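Local coordinates for cell division control protein Cdc48 (Mycobacterium smegmatis, PDB 5E7P) that probably binds and hydrolyses ATP through two AAA ATPase modules of the Cdc48 type, and holds ADP, at residues A[25-30]-A[95-100]; A[39-44]-A[81-86]; A[290-295]-A[307-312]. All coordinates share one frame; numbering follows the deposited sequence.

Contact 1 (A[25-30]-A[95-100])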
ATOM      1  N   THR A  25      -4.461  16.297  26.901  1.00 50.18           N
ATOM      2  CA  THR A  25      -5.520  15.847  27.792  1.00 51.73           C
ATOM      3  C   THR A  25      -6.373  14.817  27.059  1.00 51.95           C
ATOM      4  O   THR A  25      -6.809  15.049  25.932  1.00 50.23           O
ATOM      5  CB  THR A  25      -6.409  17.018  28.253  1.00 52.01           C
ATOM      6  OG1 THR A  25      -5.584  18.095  28.716  1.00 51.51           O
ATOM      7  CG2 THR A  25      -7.339  16.574  29.374  1.00 52.90           C
ATOM      8  N   ALA A  26      -6.602  13.675  27.699  1.00 53.77           N
ATOM      9  CA  ALA A  26      -7.352  12.592  27.074  1.00 53.31           C
ATOM     10  C   ALA A  26      -8.808  12.591  27.519  1.00 57.18           C
ATOM     11  O   ALA A  26      -9.117  12.222  28.652  1.00 59.78           O
ATOM     12  CB  ALA A  26      -6.701  11.252  27.384  1.00 51.11           C
ATOM     13  N   ARG A  27      -9.700  13.005  26.624  1.00 57.75           N
ATOM     14  CA  ARG A  27     -11.129  12.993  26.914  1.00 60.57           C
ATOM     15  C   ARG A  27     -11.818  11.803  26.255  1.00 58.67           C
ATOM     16  O   ARG A  27     -11.429  11.366  25.174  1.00 56.89           O
ATOM     17  CB  ARG A  27     -11.787  14.301  26.471  1.00 64.27           C
ATOM     18  CG  ARG A  27     -11.200  15.540  27.129  1.00 69.06           C
ATOM     19  CD  ARG A  27     -12.092  16.754  26.921  1.00 74.36           C
ATOM     20  NE  ARG A  27     -12.621  16.820  25.560  1.00 76.25           N
ATOM     21  CZ  ARG A  27     -13.315  17.845  25.075  1.00 77.51           C
ATOM     22  NH1 ARG A  27     -13.759  17.817  23.825  1.00 76.83           N
ATOM     23  NH2 ARG A  27     -13.562  18.900  25.841  1.00 79.00           N
ATOM     24  N   LEU A  28     -12.845  11.282  26.920  1.00 59.68           N
ATOM     25  CA  LEU A  28     -13.575  10.120  26.432  1.00 59.57           C
ATOM     26  C   LEU A  28     -14.437  10.475  25.224  1.00 60.72           C
ATOM     27  O   LEU A  28     -15.301  11.349  25.302  1.00 61.22           O
ATOM     28  CB  LEU A  28     -14.440   9.533  27.554  1.00 61.30           C
ATOM     29  CG  LEU A  28     -15.144   8.184  27.353  1.00 62.40           C
ATOM     30  CD1 LEU A  28     -16.532   8.353  26.750  1.00 63.76           C
ATOM     31  CD2 LEU A  28     -14.299   7.243  26.501  1.00 60.18           C
ATOM     32  N   ASN A  29     -14.194   9.793  24.109  1.00 61.08           N
ATOM     33  CA  ASN A  29     -15.012   9.964  22.917  1.00 61.64           C
ATOM     34  C   ASN A  29     -16.407   9.409  23.176  1.00 64.41           C
ATOM     35  O   ASN A  29     -16.578   8.208  23.379  1.00 65.13           O
ATOM     36  CB  ASN A  29     -14.368   9.264  21.719  1.00 59.86           C
ATOM     37  CG  ASN A  29     -14.936   9.734  20.390  1.00 58.95           C
ATOM     38  OD1 ASN A  29     -16.117  10.067  20.289  1.00 60.26           O
ATOM     39  ND2 ASN A  29     -14.092   9.767  19.364  1.00 56.32           N
ATOM     40  N   THR A  30     -17.400  10.291  23.173  1.00 67.05           N
ATOM     41  CA  THR A  30     -18.762   9.917  23.542  1.00 71.05           C
ATOM     42  C   THR A  30     -19.573   9.348  22.377  1.00 72.43           C
ATOM     43  O   THR A  30     -20.626   8.743  22.584  1.00 74.95           O
ATOM     44  CB  THR A  30     -19.521  11.112  24.147  1.00 73.41           C
ATOM     45  OG1 THR A  30     -19.487  12.213  23.231  1.00 72.13           O
ATOM     46  CG2 THR A  30     -18.885  11.536  25.463  1.00 74.78           C
ATOM     47  N   ARG A  95      -6.472   7.476  32.612  1.00 65.24           N
ATOM     48  CA  ARG A  95      -7.798   7.791  33.130  1.00 69.75           C
ATOM     49  C   ARG A  95      -8.439   8.880  32.278  1.00 68.47           C
ATOM     50  O   ARG A  95      -7.753   9.572  31.527  1.00 65.79           O
ATOM     51  CB  ARG A  95      -7.708   8.254  34.584  1.00 74.55           C
ATOM     52  CG  ARG A  95      -7.237   7.185  35.553  1.00 79.32           C
ATOM     53  CD  ARG A  95      -6.948   7.766  36.935  1.00 84.69           C
ATOM     54  NE  ARG A  95      -5.762   8.620  36.937  1.00 86.48           N
ATOM     55  CZ  ARG A  95      -5.789   9.949  36.888  1.00 88.63           C
ATOM     56  NH1 ARG A  95      -4.654  10.637  36.892  1.00 87.75           N
ATOM     57  NH2 ARG A  95      -6.947  10.594  36.836  1.00 90.79           N
ATOM     58  N   GLU A  96      -9.754   9.032  32.394  1.00 70.44           N
ATOM     59  CA  GLU A  96     -10.448  10.081  31.659  1.00 72.19           C
ATOM     60  C   GLU A  96     -10.033  11.451  32.187  1.00 72.15           C
ATOM     61  O   GLU A  96      -9.857  11.631  33.393  1.00 74.34           O
ATOM     62  CB  GLU A  96     -11.964   9.904  31.753  1.00 76.49           C
ATOM     63  CG  GLU A  96     -12.744  10.772  30.777  1.00 78.17           C
ATOM     64  CD  GLU A  96     -14.245  10.574  30.879  1.00 81.06           C
ATOM     65  OE1 GLU A  96     -14.990  11.339  30.227  1.00 81.30           O
ATOM     66  OE2 GLU A  96     -14.680   9.656  31.607  1.00 82.53           O
ATOM     67  N   ASN A  97      -9.862  12.400  31.271  1.00 70.14           N
ATOM     68  CA  ASN A  97      -9.419  13.758  31.595  1.00 69.26           C
ATOM     69  C   ASN A  97      -8.014  13.826  32.195  1.00 66.59           C
ATOM     70  O   ASN A  97      -7.634  14.834  32.791  1.00 66.99           O
ATOM     71  CB  ASN A  97     -10.428  14.473  32.502  1.00 72.40           C
ATOM     72  CG  ASN A  97     -11.799  14.588  31.869  1.00 74.46           C
ATOM     73  OD1 ASN A  97     -12.787  14.087  32.407  1.00 76.22           O
ATOM     74  ND2 ASN A  97     -11.868  15.250  30.719  1.00 74.24           N
ATOM     75  N   ALA A  98      -7.245  12.753  32.027  1.00 62.78           N
ATOM     76  CA  ALA A  98      -5.861  12.726  32.488  1.00 60.08           C
ATOM     77  C   ALA A  98      -4.900  13.014  31.337  1.00 57.06           C
ATOM     78  O   ALA A  98      -5.323  13.212  30.198  1.00 56.77           O
ATOM     79  CB  ALA A  98      -5.538  11.390  33.134  1.00 60.27           C
ATOM     80  N   ALA A  99      -3.607  13.035  31.639  1.00 53.99           N
ATOM     81  CA  ALA A  99      -2.597  13.358  30.637  1.00 49.97           C
ATOM     82  C   ALA A  99      -2.206  12.137  29.815  1.00 48.38           C
ATOM     83  O   ALA A  99      -2.125  11.027  30.339  1.00 48.31           O
ATOM     84  CB  ALA A  99      -1.367  13.968  31.298  1.00 48.51           C
ATOM     85  N   VAL A 100      -1.967  12.354  28.524  1.00 46.12           N
ATOM     86  CA  VAL A 100      -1.498  11.290  27.641  1.00 43.03           C
ATOM     87  C   VAL A 100      -0.352  11.772  26.748  1.00 40.00           C
ATOM     88  O   VAL A 100      -0.389  12.882  26.212  1.00 40.49           O
ATOM     89  CB  VAL A 100      -2.647  10.704  26.781  1.00 43.60           C
ATOM     90  CG1 VAL A 100      -3.305  11.784  25.935  1.00 43.36           C
ATOM     91  CG2 VAL A 100      -2.139   9.565  25.908  1.00 42.90           C
TER
HETATM   92  O   HOH W   1     -13.594  13.557  29.235  1.00 61.51           O
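Glu96 reaches back to Leu28 along an extended chain: CG stands anti to the backbone N (chi1 -168°), and the carboxylate ends with OE1 3.3 Å from Leu28 CB. A water takes up this oxygen, donating to Glu96 OE1 at 2.8 Å, and also accepts from Leu28 N and Asn97 ND2, so it links the side chains of Glu96 and Asn97 to Leu28 N, the last two links being weak. Asn97, with a positive phi of 63°, occupies the third position of a type II turn running from Arg95 to Ala98. Its N donates to Ala26 O (2.7 Å), bent at the hydrogen and tilted out of the carbonyl plane, while its amide ND2 lies 3.7 Å from Arg27 CG. Ala98 returns the link: Ala26 N points almost straight at Ala98 O (2.8 Å), which also has Thr25 CA nearby. Ala99 pairs with Thr25 without hydrogen bonds, and Val100 sets CG1 3.7 Å from Ala26 CB, a buried apolar patch that Leu89 and Val94 adjoin. This is a short, strongly twisted antiparallel pairing, the strand directions 115° apart, entered through a type II turn, within the double-psi barrel-type N-terminal domain of the Cdc48 family.

Contact 2 (A[39-44]-A[81-86])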
ATOM      1  N   VAL A  39      -9.392   4.299  16.424  1.00 44.59           N
ATOM      2  CA  VAL A  39      -9.165   5.667  15.972  1.00 44.38           C
ATOM      3  C   VAL A  39      -9.119   6.659  17.130  1.00 45.27           C
ATOM      4  O   VAL A  39     -10.029   6.705  17.957  1.00 48.22           O
ATOM      5  CB  VAL A  39     -10.252   6.111  14.963  1.00 45.08           C
ATOM      6  CG1 VAL A  39     -10.160   7.609  14.698  1.00 44.80           C
ATOM      7  CG2 VAL A  39     -10.136   5.317  13.662  1.00 43.07           C
ATOM      8  N   VAL A  40      -8.051   7.448  17.184  1.00 43.88           N
ATOM      9  CA  VAL A  40      -7.930   8.521  18.166  1.00 43.57           C
ATOM     10  C   VAL A  40      -8.024   9.884  17.469  1.00 43.10           C
ATOM     11  O   VAL A  40      -7.390  10.107  16.437  1.00 41.88           O
ATOM     12  CB  VAL A  40      -6.618   8.400  18.979  1.00 41.55           C
ATOM     13  CG1 VAL A  40      -5.410   8.336  18.052  1.00 39.33           C
ATOM     14  CG2 VAL A  40      -6.484   9.548  19.970  1.00 42.07           C
ATOM     15  N   ARG A  41      -8.830  10.784  18.026  1.00 44.47           N
ATOM     16  CA  ARG A  41      -9.076  12.083  17.402  1.00 43.92           C
ATOM     17  C   ARG A  41      -8.100  13.166  17.873  1.00 44.85           C
ATOM     18  O   ARG A  41      -8.050  13.510  19.056  1.00 43.86           O
ATOM     19  CB  ARG A  41     -10.520  12.531  17.640  1.00 44.16           C
ATOM     20  CG  ARG A  41     -11.574  11.668  16.962  1.00 42.58           C
ATOM     21  CD  ARG A  41     -11.589  11.887  15.458  1.00 41.46           C
ATOM     22  NE  ARG A  41     -12.505  10.971  14.782  1.00 42.03           N
ATOM     23  CZ  ARG A  41     -12.528  10.772  13.467  1.00 41.50           C
ATOM     24  NH1 ARG A  41     -11.686  11.425  12.678  1.00 39.99           N
ATOM     25  NH2 ARG A  41     -13.392   9.914  12.939  1.00 41.14           N
ATOM     26  N   LEU A  42      -7.333  13.701  16.929  1.00 45.34           N
ATOM     27  CA  LEU A  42      -6.348  14.732  17.227  1.00 46.18           C
ATOM     28  C   LEU A  42      -6.618  15.998  16.424  1.00 48.38           C
ATOM     29  O   LEU A  42      -7.093  15.937  15.290  1.00 49.30           O
ATOM     30  CB  LEU A  42      -4.939  14.221  16.918  1.00 44.81           C
ATOM     31  CG  LEU A  42      -4.435  13.038  17.745  1.00 43.77           C
ATOM     32  CD1 LEU A  42      -3.130  12.501  17.180  1.00 40.94           C
ATOM     33  CD2 LEU A  42      -4.263  13.453  19.194  1.00 44.39           C
ATOM     34  N   HIS A  43      -6.314  17.145  17.019  1.00 49.35           N
ATOM     35  CA  HIS A  43      -6.398  18.417  16.317  1.00 49.34           C
ATOM     36  C   HIS A  43      -5.350  18.431  15.209  1.00 47.26           C
ATOM     37  O   HIS A  43      -4.271  17.862  15.368  1.00 45.15           O
ATOM     38  CB  HIS A  43      -6.155  19.570  17.290  1.00 52.34           C
ATOM     39  CG  HIS A  43      -6.552  20.911  16.755  1.00 56.97           C
ATOM     40  ND1 HIS A  43      -5.741  21.651  15.924  1.00 58.28           N
ATOM     41  CD2 HIS A  43      -7.678  21.644  16.933  1.00 58.99           C
ATOM     42  CE1 HIS A  43      -6.349  22.783  15.612  1.00 59.39           C
ATOM     43  NE2 HIS A  43      -7.525  22.801  16.212  1.00 60.20           N
ATOM     44  N   PRO A  44      -5.670  19.063  14.072  1.00 48.84           N
ATOM     45  CA  PRO A  44      -4.725  19.149  12.953  1.00 47.85           C
ATOM     46  C   PRO A  44      -3.388  19.782  13.339  1.00 47.63           C
ATOM     47  O   PRO A  44      -2.359  19.436  12.758  1.00 47.19           O
ATOM     48  CB  PRO A  44      -5.458  20.042  11.953  1.00 47.99           C
ATOM     49  CG  PRO A  44      -6.899  19.792  12.228  1.00 49.57           C
ATOM     50  CD  PRO A  44      -7.001  19.584  13.712  1.00 50.03           C
ATOM     51  N   THR A  81      -6.390  18.790  23.304  1.00 48.89           N
ATOM     52  CA  THR A  81      -7.242  17.669  23.682  1.00 49.07           C
ATOM     53  C   THR A  81      -7.215  16.527  22.664  1.00 48.67           C
ATOM     54  O   THR A  81      -7.358  16.744  21.459  1.00 47.53           O
ATOM     55  CB  THR A  81      -8.702  18.119  23.899  1.00 51.21           C
ATOM     56  OG1 THR A  81      -8.766  19.029  25.003  1.00 54.99           O
ATOM     57  CG2 THR A  81      -9.595  16.921  24.188  1.00 50.26           C
ATOM     58  N   ALA A  82      -7.023  15.308  23.162  1.00 47.98           N
ATOM     59  CA  ALA A  82      -7.115  14.115  22.336  1.00 45.64           C
ATOM     60  C   ALA A  82      -8.349  13.315  22.736  1.00 49.71           C
ATOM     61  O   ALA A  82      -8.634  13.159  23.922  1.00 49.97           O
ATOM     62  CB  ALA A  82      -5.869  13.272  22.487  1.00 42.23           C
ATOM     63  N   LEU A  83      -9.085  12.818  21.747  1.00 53.12           N
ATOM     64  CA  LEU A  83     -10.272  12.013  22.017  1.00 56.01           C
ATOM     65  C   LEU A  83      -9.972  10.527  21.884  1.00 55.64           C
ATOM     66  O   LEU A  83      -9.596  10.048  20.814  1.00 54.70           O
ATOM     67  CB  LEU A  83     -11.425  12.402  21.091  1.00 58.18           C
ATOM     68  CG  LEU A  83     -12.000  13.803  21.281  1.00 61.10           C
ATOM     69  CD1 LEU A  83     -13.233  13.989  20.411  1.00 62.66           C
ATOM     70  CD2 LEU A  83     -12.326  14.050  22.743  1.00 62.74           C
ATOM     71  N   LEU A  84     -10.143   9.803  22.984  1.00 55.19           N
ATOM     72  CA  LEU A  84      -9.887   8.372  23.007  1.00 54.63           C
ATOM     73  C   LEU A  84     -11.164   7.628  23.382  1.00 58.46           C
ATOM     74  O   LEU A  84     -11.930   8.088  24.229  1.00 59.85           O
ATOM     75  CB  LEU A  84      -8.773   8.039  24.009  1.00 51.92           C
ATOM     76  CG  LEU A  84      -7.315   8.403  23.695  1.00 48.88           C
ATOM     77  CD1 LEU A  84      -7.080   9.905  23.673  1.00 46.90           C
ATOM     78  CD2 LEU A  84      -6.380   7.745  24.700  1.00 50.35           C
ATOM     79  N   ASP A  85     -11.399   6.485  22.745  1.00 60.48           N
ATOM     80  CA  ASP A  85     -12.529   5.643  23.120  1.00 63.97           C
ATOM     81  C   ASP A  85     -12.198   4.841  24.378  1.00 66.00           C
ATOM     82  O   ASP A  85     -11.081   4.919  24.892  1.00 65.46           O
ATOM     83  CB  ASP A  85     -12.952   4.726  21.967  1.00 64.80           C
ATOM     84  CG  ASP A  85     -11.789   3.959  21.362  1.00 64.58           C
ATOM     85  OD1 ASP A  85     -10.880   3.549  22.110  1.00 63.52           O
ATOM     86  OD2 ASP A  85     -11.790   3.757  20.130  1.00 65.58           O
ATOM     87  N   ASP A  86     -13.166   4.073  24.870  1.00 68.48           N
ATOM     88  CA  ASP A  86     -12.999   3.350  26.128  1.00 70.22           C
ATOM     89  C   ASP A  86     -11.850   2.342  26.106  1.00 67.85           C
ATOM     90  O   ASP A  86     -11.104   2.228  27.078  1.00 68.75           O
ATOM     91  CB  ASP A  86     -14.306   2.666  26.546  1.00 74.43           C
ATOM     92  CG  ASP A  86     -14.927   1.851  25.426  1.00 77.00           C
ATOM     93  OD1 ASP A  86     -14.197   1.453  24.495  1.00 75.34           O
ATOM     94  OD2 ASP A  86     -16.151   1.607  25.483  1.00 80.33           O
TER
HETATM   95  O   HOH W   2     -11.304   8.499  19.513  1.00 44.61           O
HETATM   96  O   HOH W   3     -12.177   4.000  17.534  1.00 52.89           O
HETATM   97  O   HOH W   4      -5.561  17.469  19.907  1.00 55.86           O
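Val39 and Leu83 are joined by a water that donates to both carbonyl oxygens, 2.7 Å from Val39 O and 2.6 Å from Leu83 O; a second water accepts from Val39 N and probably donates to Asp85 OD2, which also bonds Arg36 N, while Asp85 OD1 bonds Thr88 OG1. Val40 runs alongside Leu84 in the same direction, and its CG2, anti to the backbone N, sits 3.8 Å from Leu84 CD1 and 3.3 Å from Leu83 O. Arg41 makes the one beta bridge, an antiparallel hydrogen-bonded pair with Leu83: Arg41 N to Leu83 O and Leu83 N to Arg41 O are both 3.0 Å, each donor in the carbonyl plane on a lone pair. The two CB atoms meet at 3.6 Å; chi2 of -72° then turns CD aside, and farther out the guanidinium forms a salt bridge with Asp34 and bonds Val72 O and Thr464 O. Leu42 rests CD2 on Ala82 CB (3.7 Å). Beyond it, a water bridges His43 N to Thr81 O. The two end strands of the sheet thus meet: 39-42 bonds to strand 65-72 on its other side, 81-84 to strand 22-28, and His43 and Asp85 cap helices 44-50 and 86-92.

Contact 3 (A[290-295]-A[307-312])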
ATOM      1  N   VAL A 290      -5.234 -26.479  -5.703  1.00 33.44           N
ATOM      2  CA  VAL A 290      -4.630 -26.804  -4.424  1.00 35.02           C
ATOM      3  C   VAL A 290      -4.057 -25.517  -3.846  1.00 37.57           C
ATOM      4  O   VAL A 290      -3.093 -24.963  -4.376  1.00 37.05           O
ATOM      5  CB  VAL A 290      -3.519 -27.852  -4.577  1.00 31.72           C
ATOM      6  CG1 VAL A 290      -2.883 -28.152  -3.227  1.00 31.52           C
ATOM      7  CG2 VAL A 290      -4.081 -29.119  -5.206  1.00 30.68           C
ATOM      8  N   GLU A 291      -4.663 -25.037  -2.765  1.00 39.96           N
ATOM      9  CA  GLU A 291      -4.310 -23.732  -2.221  1.00 41.20           C
ATOM     10  C   GLU A 291      -3.652 -23.791  -0.844  1.00 42.61           C
ATOM     11  O   GLU A 291      -4.147 -24.449   0.072  1.00 43.03           O
ATOM     12  CB  GLU A 291      -5.541 -22.824  -2.172  1.00 42.69           C
ATOM     13  CG  GLU A 291      -5.255 -21.421  -1.667  1.00 45.51           C
ATOM     14  CD  GLU A 291      -6.465 -20.511  -1.770  1.00 49.60           C
ATOM     15  OE1 GLU A 291      -6.436 -19.413  -1.176  1.00 49.13           O
ATOM     16  OE2 GLU A 291      -7.444 -20.893  -2.448  1.00 52.45           O
ATOM     17  N   LEU A 292      -2.527 -23.095  -0.718  1.00 42.05           N
ATOM     18  CA  LEU A 292      -1.878 -22.886   0.569  1.00 41.96           C
ATOM     19  C   LEU A 292      -1.977 -21.415   0.934  1.00 40.44           C
ATOM     20  O   LEU A 292      -1.851 -20.544   0.071  1.00 36.71           O
ATOM     21  CB  LEU A 292      -0.399 -23.279   0.509  1.00 41.04           C
ATOM     22  CG  LEU A 292      -0.011 -24.752   0.639  1.00 42.75           C
ATOM     23  CD1 LEU A 292       1.495 -24.902   0.520  1.00 42.64           C
ATOM     24  CD2 LEU A 292      -0.497 -25.316   1.960  1.00 43.94           C
ATOM     25  N   ASP A 293      -2.203 -21.137   2.213  1.00 41.97           N
ATOM     26  CA  ASP A 293      -2.120 -19.771   2.701  1.00 41.84           C
ATOM     27  C   ASP A 293      -0.690 -19.494   3.141  1.00 37.21           C
ATOM     28  O   ASP A 293      -0.258 -19.963   4.193  1.00 36.71           O
ATOM     29  CB  ASP A 293      -3.087 -19.529   3.862  1.00 48.36           C
ATOM     30  CG  ASP A 293      -3.105 -18.076   4.305  1.00 53.05           C
ATOM     31  OD1 ASP A 293      -3.049 -17.187   3.430  1.00 52.60           O
ATOM     32  OD2 ASP A 293      -3.166 -17.819   5.524  1.00 57.10           O
ATOM     33  N   GLY A 294       0.036 -18.744   2.316  1.00 33.47           N
ATOM     34  CA  GLY A 294       1.418 -18.377   2.581  1.00 31.96           C
ATOM     35  C   GLY A 294       1.770 -17.998   4.010  1.00 33.48           C
ATOM     36  O   GLY A 294       2.729 -18.533   4.570  1.00 33.38           O
ATOM     37  N   PRO A 295       1.009 -17.066   4.607  1.00 35.60           N
ATOM     38  CA  PRO A 295       1.288 -16.671   5.992  1.00 37.13           C
ATOM     39  C   PRO A 295       1.094 -17.800   7.004  1.00 39.37           C
ATOM     40  O   PRO A 295       1.923 -17.941   7.901  1.00 43.18           O
ATOM     41  CB  PRO A 295       0.274 -15.553   6.246  1.00 37.09           C
ATOM     42  CG  PRO A 295       0.004 -14.989   4.904  1.00 35.22           C
ATOM     43  CD  PRO A 295       0.035 -16.163   3.971  1.00 34.84           C
ATOM     44  N   ARG A 307       6.931 -30.002   5.164  1.00 47.42           N
ATOM     45  CA  ARG A 307       5.992 -31.102   4.966  1.00 51.29           C
ATOM     46  C   ARG A 307       4.690 -30.612   4.343  1.00 47.94           C
ATOM     47  O   ARG A 307       4.097 -31.290   3.503  1.00 47.25           O
ATOM     48  CB  ARG A 307       5.694 -31.809   6.291  1.00 57.88           C
ATOM     49  CG  ARG A 307       4.691 -32.948   6.164  1.00 63.67           C
ATOM     50  CD  ARG A 307       3.802 -33.036   7.391  1.00 71.16           C
ATOM     51  NE  ARG A 307       3.338 -31.717   7.815  1.00 74.93           N
ATOM     52  CZ  ARG A 307       2.321 -31.062   7.263  1.00 76.78           C
ATOM     53  NH1 ARG A 307       1.977 -29.863   7.720  1.00 76.95           N
ATOM     54  NH2 ARG A 307       1.648 -31.598   6.253  1.00 76.91           N
ATOM     55  N   SER A 308       4.249 -29.432   4.766  1.00 45.33           N
ATOM     56  CA  SER A 308       3.012 -28.848   4.259  1.00 44.61           C
ATOM     57  C   SER A 308       3.108 -28.547   2.761  1.00 40.99           C
ATOM     58  O   SER A 308       2.186 -28.843   2.000  1.00 41.01           O
ATOM     59  CB  SER A 308       2.667 -27.580   5.043  1.00 43.89           C
ATOM     60  OG  SER A 308       1.354 -27.142   4.747  1.00 43.57           O
ATOM     61  N   VAL A 309       4.228 -27.958   2.351  1.00 37.33           N
ATOM     62  CA  VAL A 309       4.488 -27.663   0.945  1.00 32.85           C
ATOM     63  C   VAL A 309       4.603 -28.955   0.141  1.00 33.93           C
ATOM     64  O   VAL A 309       4.095 -29.055  -0.975  1.00 34.94           O
ATOM     65  CB  VAL A 309       5.783 -26.831   0.783  1.00 29.35           C
ATOM     66  CG1 VAL A 309       6.167 -26.699  -0.683  1.00 28.77           C
ATOM     67  CG2 VAL A 309       5.614 -25.463   1.417  1.00 24.66           C
ATOM     68  N   THR A 310       5.265 -29.945   0.729  1.00 36.34           N
ATOM     69  CA  THR A 310       5.464 -31.246   0.096  1.00 33.82           C
ATOM     70  C   THR A 310       4.135 -31.962  -0.119  1.00 34.13           C
ATOM     71  O   THR A 310       3.909 -32.578  -1.160  1.00 34.87           O
ATOM     72  CB  THR A 310       6.388 -32.131   0.957  1.00 34.62           C
ATOM     73  OG1 THR A 310       7.630 -31.449   1.175  1.00 32.72           O
ATOM     74  CG2 THR A 310       6.648 -33.483   0.288  1.00 34.17           C
ATOM     75  N   SER A 311       3.256 -31.870   0.874  1.00 35.00           N
ATOM     76  CA  SER A 311       1.944 -32.497   0.804  1.00 38.47           C
ATOM     77  C   SER A 311       1.084 -31.828  -0.263  1.00 39.52           C
ATOM     78  O   SER A 311       0.320 -32.488  -0.967  1.00 41.80           O
ATOM     79  CB  SER A 311       1.254 -32.425   2.169  1.00 41.70           C
ATOM     80  OG  SER A 311      -0.082 -32.886   2.096  1.00 45.17           O
ATOM     81  N   ALA A 312       1.220 -30.512  -0.378  1.00 36.95           N
ATOM     82  CA  ALA A 312       0.456 -29.739  -1.348  1.00 32.67           C
ATOM     83  C   ALA A 312       0.916 -30.016  -2.775  1.00 31.81           C
ATOM     84  O   ALA A 312       0.103 -30.075  -3.698  1.00 32.44           O
ATOM     85  CB  ALA A 312       0.557 -28.258  -1.034  1.00 25.64           C
TER
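Leu292 and Val290 reach helix 302-319 through different first torsions. In Leu292, CG stands anti to the carbonyl carbon (chi1 -81°), and with CD1 anti to CA this branch continues the chain toward the helix. In Val290, CG1 lies anti to the backbone N (chi1 179°), which sets this methyl against the C-terminal end of the segment 307-312. Leu292 CD1 comes to 3.8 Å from Ala312 CB and 4.1 Å from Val309 CA, and CG also lies close to Ala312 CB, so the branch point and one methyl fit against the same small side chain. The other methyl, CD2, diverges toward the preceding turn and stops 3.8 Å from Ser308 OG. Ser308, Val309 and Ala312 thus receive one leucine across a single helical turn. Val290 CG1 is nearer to the backbone of Ala312, 3.6 Å from its O, than to CB, at 4.1 Å. The short axes of 290-293 and 307-312 approach to 9.6 Å and run nearly antiparallel (164°). Strand 321-326, which follows the helix, hydrogen-bonds alongside 289-293, a beta-alpha-beta crossover between parallel neighbouring strands, right-handed as expected for the P-loop NTPase fold; Leu323 and Ile325 continue the apolar layer, and His215 touches Val290, Leu292 and Ala312. Between these two segments the contact is van der Waals, consistent with packing by shape and burial of apolar surface; the helix's polar links, such as the bond from the buried Ser308 hydroxyl to Gly213 O, go to other parts.

In the fold
Contacts 1 and 2 belong to one sheet of the N-terminal domain, with centres about 9 Å apart. Strand 22-28 of contact 1 neighbours strand 81-84 of contact 2, and they touch through probable hydrogen bonds such as Thr25 O to Ala82 N (2.8 Å); along the chain, both segments of contact 2 fall between those of contact 1. Contact 3 belongs to the first AAA domain, its centre about 47 Å from that of contact 1 and about 43 Å from that of contact 2, touching neither. Its Leu292 side chain is about 14 Å from a bound ADP and about 11 Å from the side chain of Ala277 in that pocket. Contacts 1 and 2 lie away from such sites.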